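Local coordinates for protein arylamine n-acetyltransferase (Mycobacterium smegmatis, PDB 1W5R) that catalyses, in its unaltered form, the transfer of an acetyl group from acetyl-coenzyme A to arylamines, at residues Gly10-Arg14 and Leu64-Arg69; His35-Phe41 and His76-Leu80. The protein carries 1 engineered substitution. All blocks are in the same frame, centred on the assembly; numbering follows the deposited sequence.

Contact 1: Gly10-Arg14 and Leu64-Arg69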
loop_
_atom_site.group_PDB
_atom_site.type_symbol
_atom_site.label_atom_id
_atom_site.label_comp_id
_atom_site.label_asym_id
_atom_site.label_seq_id
_atom_site.Cartn_x
_atom_site.Cartn_y
_atom_site.Cartn_z
ATOM N N GLY A 10 17.274 25.798 16.274
ATOM C CA GLY A 10 17.281 25.139 14.975
ATOM C C GLY A 10 16.711 23.732 15.094
ATOM O O GLY A 10 15.850 23.342 14.297
ATOM N N TYR A 11 17.170 22.986 16.101
ATOM C CA TYR A 11 16.680 21.612 16.301
ATOM C C TYR A 11 15.194 21.571 16.618
ATOM O O TYR A 11 14.451 20.786 16.029
ATOM C CB TYR A 11 17.461 20.881 17.390
ATOM C CG TYR A 11 16.877 19.520 17.723
ATOM C CD1 TYR A 11 17.171 18.399 16.943
ATOM C CD2 TYR A 11 16.021 19.364 18.815
ATOM C CE1 TYR A 11 16.615 17.159 17.240
ATOM C CE2 TYR A 11 15.469 18.131 19.129
ATOM C CZ TYR A 11 15.780 17.028 18.347
ATOM O OH TYR A 11 15.234 15.804 18.674
ATOM N N LEU A 12 14.764 22.445 17.524
ATOM C CA LEU A 12 13.370 22.480 17.946
ATOM C C LEU A 12 12.437 22.834 16.799
ATOM O O LEU A 12 11.381 22.232 16.660
ATOM C CB LEU A 12 13.181 23.420 19.141
ATOM C CG LEU A 12 13.913 22.955 20.406
ATOM C CD1 LEU A 12 14.025 24.121 21.400
ATOM C CD2 LEU A 12 13.275 21.728 21.060
ATOM N N THR A 13 12.836 23.806 15.975
ATOM C CA THR A 13 12.106 24.138 14.745
ATOM C C THR A 13 12.041 22.953 13.767
ATOM O O THR A 13 10.982 22.654 13.207
ATOM C CB THR A 13 12.719 25.370 14.041
ATOM O OG1 THR A 13 12.654 26.491 14.927
ATOM C CG2 THR A 13 11.964 25.695 12.755
ATOM N N ARG A 14 13.181 22.285 13.582
ATOM C CA ARG A 14 13.284 21.108 12.735
ATOM C C ARG A 14 12.260 20.045 13.119
ATOM O O ARG A 14 11.661 19.405 12.247
ATOM C CB ARG A 14 14.707 20.535 12.824
ATOM C CG ARG A 14 14.948 19.280 11.985
ATOM C CD ARG A 14 15.136 19.613 10.520
ATOM N NE ARG A 14 15.725 18.476 9.811
ATOM C CZ ARG A 14 15.100 17.737 8.900
ATOM N NH1 ARG A 14 13.843 18.000 8.548
ATOM N NH2 ARG A 14 15.740 16.719 8.334
ATOM N N LEU A 64 21.795 17.066 10.065
ATOM C CA LEU A 64 20.411 16.648 10.314
ATOM C C LEU A 64 19.457 17.805 10.575
ATOM O O LEU A 64 18.241 17.650 10.444
ATOM C CB LEU A 64 20.331 15.657 11.474
ATOM C CG LEU A 64 20.536 14.188 11.106
ATOM C CD1 LEU A 64 21.944 13.951 10.607
ATOM C CD2 LEU A 64 20.217 13.298 12.314
ATOM N N VAL A 65 20.013 18.950 10.964
ATOM C CA VAL A 65 19.196 20.128 11.218
ATOM C C VAL A 65 19.350 21.126 10.066
ATOM O O VAL A 65 18.397 21.354 9.319
ATOM C CB VAL A 65 19.499 20.760 12.598
ATOM C CG1 VAL A 65 18.709 22.066 12.788
ATOM C CG2 VAL A 65 19.218 19.743 13.733
ATOM N N ASP A 66 20.554 21.666 9.885
ATOM C CA ASP A 66 20.748 22.782 8.946
ATOM C C ASP A 66 20.573 22.393 7.485
ATOM O O ASP A 66 20.093 23.198 6.680
ATOM C CB ASP A 66 22.123 23.432 9.132
ATOM C CG ASP A 66 22.315 24.024 10.524
ATOM O OD1 ASP A 66 21.317 24.249 11.250
ATOM O OD2 ASP A 66 23.480 24.256 10.895
ATOM N N ARG A 67 20.965 21.172 7.133
ATOM C CA ARG A 67 20.888 20.732 5.733
ATOM C C ARG A 67 19.641 19.911 5.405
ATOM O O ARG A 67 19.467 19.477 4.259
ATOM C CB ARG A 67 22.168 19.992 5.305
ATOM C CG ARG A 67 23.448 20.806 5.550
ATOM C CD ARG A 67 24.708 20.293 4.847
ATOM N NE ARG A 67 24.692 18.873 4.545
ATOM C CZ ARG A 67 25.407 17.949 5.175
ATOM N NH1 ARG A 67 26.219 18.276 6.177
ATOM N NH2 ARG A 67 25.298 16.685 4.794
ATOM N N ARG A 68 18.791 19.687 6.409
ATOM C CA ARG A 68 17.512 18.986 6.229
ATOM C C ARG A 68 17.695 17.604 5.587
ATOM O O ARG A 68 16.932 17.169 4.722
ATOM C CB ARG A 68 16.494 19.868 5.488
ATOM C CG ARG A 68 16.150 21.138 6.274
ATOM C CD ARG A 68 15.305 22.107 5.456
ATOM N NE ARG A 68 15.063 23.361 6.173
ATOM C CZ ARG A 68 14.462 24.433 5.656
ATOM N NH1 ARG A 68 14.024 24.425 4.399
ATOM N NH2 ARG A 68 14.302 25.523 6.400
ATOM N N ARG A 69 18.751 16.943 6.032
ATOM C CA ARG A 69 19.010 15.549 5.722
ATOM C C ARG A 69 18.542 14.738 6.915
ATOM O O ARG A 69 18.322 15.287 7.993
ATOM C CB ARG A 69 20.515 15.350 5.546
ATOM C CG ARG A 69 21.087 15.987 4.254
ATOM C CD ARG A 69 20.764 15.183 3.009
ATOM N NE ARG A 69 21.153 13.788 3.165
ATOM C CZ ARG A 69 22.380 13.306 2.959
ATOM N NH1 ARG A 69 22.614 12.014 3.162
ATOM N NH2 ARG A 69 23.382 14.102 2.547
#
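How a short helix can be fastened to the end of another is well illustrated here. Gly10, with no side chain to hold the backbones apart, lets Val65 come close: Gly10 O lies 3.5 Å from Val65 CG1. Tyr11 CA is 5.9 Å from Val65 CA. The rim of the tyrosine ring meets the same valine, with Tyr11 CD1 4.0 Å from Val65 CG2, while the hydroxyl is hydrogen-bonded to His35. One helical turn after Gly10, Arg14 reaches across and supplies the polar part of the contact. Arg14 NE donates an almost linear hydrogen bond to Leu64 O (2.7 Å), and Arg14 NH2 donates another to Arg69 O (3.0 Å). Arg68, whose positive phi takes the chain out of the helix, sets its CA over one face of the guanidinium. Arg14 thus gathers a carbonyl of the last helical turn and one from beyond it, joining helices 8-14 and 57-66 in the N-terminal helical bundle of the arylamine N-acetyltransferase fold.

Contact 2: His35-Phe41 and His76-Leu80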
loop_
_atom_site.group_PDB
_atom_site.type_symbol
_atom_site.label_atom_id
_atom_site.label_comp_id
_atom_site.label_asym_id
_atom_site.label_seq_id
_atom_site.Cartn_x
_atom_site.Cartn_y
_atom_site.Cartn_z
ATOM N N HIS A 35 10.711 14.158 17.043
ATOM C CA HIS A 35 11.882 13.688 16.302
ATOM C C HIS A 35 11.494 12.540 15.348
ATOM O O HIS A 35 11.845 12.560 14.156
ATOM C CB HIS A 35 12.972 13.279 17.291
ATOM C CG HIS A 35 14.298 12.967 16.664
ATOM N ND1 HIS A 35 15.443 13.676 16.974
ATOM C CD2 HIS A 35 14.674 12.012 15.776
ATOM C CE1 HIS A 35 16.464 13.171 16.303
ATOM N NE2 HIS A 35 16.025 12.162 15.568
ATOM N N ASN A 36 10.721 11.583 15.863
ATOM C CA ASN A 36 10.274 10.431 15.077
ATOM C C ASN A 36 9.627 10.851 13.763
ATOM O O ASN A 36 9.877 10.242 12.719
ATOM C CB ASN A 36 9.207 9.636 15.849
ATOM C CG ASN A 36 9.777 8.703 16.921
ATOM O OD1 ASN A 36 10.954 8.281 16.910
ATOM N ND2 ASN A 36 8.916 8.336 17.838
ATOM N N ARG A 37 8.754 11.857 13.821
ATOM C CA ARG A 37 7.991 12.229 12.636
ATOM C C ARG A 37 8.680 13.232 11.733
ATOM O O ARG A 37 8.233 13.448 10.612
ATOM C CB ARG A 37 6.582 12.755 12.991
ATOM C CG ARG A 37 6.550 14.138 13.654
ATOM C CD ARG A 37 5.127 14.605 13.920
ATOM N NE ARG A 37 4.466 13.817 14.965
ATOM C CZ ARG A 37 4.450 14.131 16.262
ATOM N NH1 ARG A 37 3.795 13.347 17.115
ATOM N NH2 ARG A 37 5.091 15.219 16.719
ATOM N N SER A 38 9.747 13.861 12.236
ATOM C CA SER A 38 10.368 14.998 11.541
ATOM C C SER A 38 11.706 14.744 10.853
ATOM O O SER A 38 11.990 15.373 9.822
ATOM C CB SER A 38 10.567 16.163 12.517
ATOM O OG SER A 38 9.345 16.589 13.099
ATOM N N ILE A 39 12.531 13.884 11.449
ATOM C CA ILE A 39 13.872 13.628 10.911
ATOM C C ILE A 39 13.913 12.147 10.516
ATOM O O ILE A 39 13.842 11.273 11.378
ATOM C CB ILE A 39 15.009 13.974 11.923
ATOM C CG1 ILE A 39 14.844 15.400 12.482
ATOM C CG2 ILE A 39 16.384 13.819 11.263
ATOM C CD1 ILE A 39 15.928 15.791 13.517
ATOM N N PRO A 40 13.994 11.871 9.210
ATOM C CA PRO A 40 13.956 10.477 8.800
ATOM C C PRO A 40 15.270 9.730 9.037
ATOM O O PRO A 40 16.344 10.338 9.111
ATOM C CB PRO A 40 13.656 10.580 7.304
ATOM C CG PRO A 40 14.356 11.854 6.886
ATOM C CD PRO A 40 14.121 12.785 8.056
ATOM N N PHE A 41 15.166 8.412 9.169
ATOM C CA PHE A 41 16.327 7.542 9.043
ATOM C C PHE A 41 16.696 7.519 7.553
ATOM O O PHE A 41 15.835 7.363 6.683
ATOM C CB PHE A 41 15.980 6.129 9.521
ATOM C CG PHE A 41 17.144 5.195 9.554
ATOM C CD1 PHE A 41 17.757 4.880 10.769
ATOM C CD2 PHE A 41 17.626 4.610 8.375
ATOM C CE1 PHE A 41 18.845 3.994 10.815
ATOM C CE2 PHE A 41 18.720 3.727 8.404
ATOM C CZ PHE A 41 19.334 3.426 9.635
ATOM N N HIS A 76 21.317 10.001 14.521
ATOM C CA HIS A 76 20.080 10.278 15.255
ATOM C C HIS A 76 20.267 10.372 16.744
ATOM O O HIS A 76 19.928 11.382 17.364
ATOM C CB HIS A 76 19.055 9.196 14.957
ATOM C CG HIS A 76 18.249 9.479 13.734
ATOM N ND1 HIS A 76 17.222 10.401 13.723
ATOM C CD2 HIS A 76 18.349 9.004 12.468
ATOM C CE1 HIS A 76 16.707 10.463 12.508
ATOM N NE2 HIS A 76 17.378 9.631 11.725
ATOM N N ASN A 77 20.797 9.313 17.322
ATOM C CA ASN A 77 20.953 9.283 18.769
ATOM C C ASN A 77 22.084 10.166 19.233
ATOM O O ASN A 77 22.039 10.686 20.352
ATOM C CB ASN A 77 21.053 7.845 19.265
ATOM C CG ASN A 77 19.701 7.138 19.189
ATOM O OD1 ASN A 77 18.667 7.763 19.420
ATOM N ND2 ASN A 77 19.707 5.859 18.833
ATOM N N GLY A 78 23.072 10.371 18.376
ATOM C CA GLY A 78 24.118 11.331 18.712
ATOM C C GLY A 78 23.500 12.706 18.855
ATOM O O GLY A 78 23.669 13.368 19.888
ATOM N N LEU A 79 22.756 13.133 17.835
ATOM C CA LEU A 79 22.101 14.430 17.861
ATOM C C LEU A 79 21.188 14.579 19.073
ATOM O O LEU A 79 21.253 15.587 19.795
ATOM C CB LEU A 79 21.298 14.653 16.567
ATOM C CG LEU A 79 20.472 15.945 16.494
ATOM C CD1 LEU A 79 21.355 17.166 16.563
ATOM C CD2 LEU A 79 19.640 15.972 15.221
ATOM N N LEU A 80 20.309 13.604 19.284
ATOM C CA LEU A 80 19.365 13.698 20.397
ATOM C C LEU A 80 20.094 13.717 21.729
ATOM O O LEU A 80 19.672 14.408 22.660
ATOM C CB LEU A 80 18.356 12.541 20.341
ATOM C CG LEU A 80 17.239 12.599 21.390
ATOM C CD1 LEU A 80 16.528 13.947 21.409
ATOM C CD2 LEU A 80 16.242 11.477 21.133
#
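Both nitrogens of the His76 imidazole are engaged, which makes this buried ring a good example of a histidine that bridges another side chain and a main-chain carbonyl. On one side, His76 ND1 and His35 NE2 share a hydrogen bond of 2.8 Å; on the other, His76 NE2 donates to Pro40 O at 2.9 Å, in the segment that follows helix 25-38. The two imidazoles meet rim to rim, their centroids 5.1 Å apart and their planes at 59°, so the pair is held by its nitrogens and not by stacking. His35 ND1 is hydrogen-bonded in turn to Tyr11 OH, extending the polar chain to helix 8-14.

Close packing surrounds this line. His76 CE1 lies 3.2 Å from Ile39 O and 3.6 Å from Ile39 CG2, and the CA of Phe41 comes within 3.6 Å of His76 NE2. Farther along helix 73-87, one turn on from His76, Leu79 CD2 touches Ile39 CD1 at 4.1 Å, an apolar patch beside the paired histidines.

Leu79 and Ile39 both extend this packing to Leu64 of helix 57-66 and Tyr11 of helix 8-14. Beyond Pro40, Phe41 is backbone hydrogen-bonded to Ala214 of strand 212-216 and its ring meets Phe207, so the contact ties helices 25-38 and 73-87 to the antiparallel sheet that contains strand 212-216.

Contacts 1 and 2 have centres about 10 Å apart and alternate along the chain: 10-14, 35-41, 64-69, 76-80. Each therefore pairs a segment of the early part, from helices 8-14 and 25-38, with one from the later helices 57-66 and 73-87. Contact 1 lies toward the periphery and contact 2 nearer the chain centre. They touch directly, with Tyr11 OH probably hydrogen-bonded to His35 ND1 at 2.7 Å and Leu64 CB packing on Leu79 CD2 at 3.8 Å, so the four helices are linked. The helix that begins at the engineered glutamine, where the family's catalytic cysteine would sit, is the one that contact 2 joins to helix 25-38.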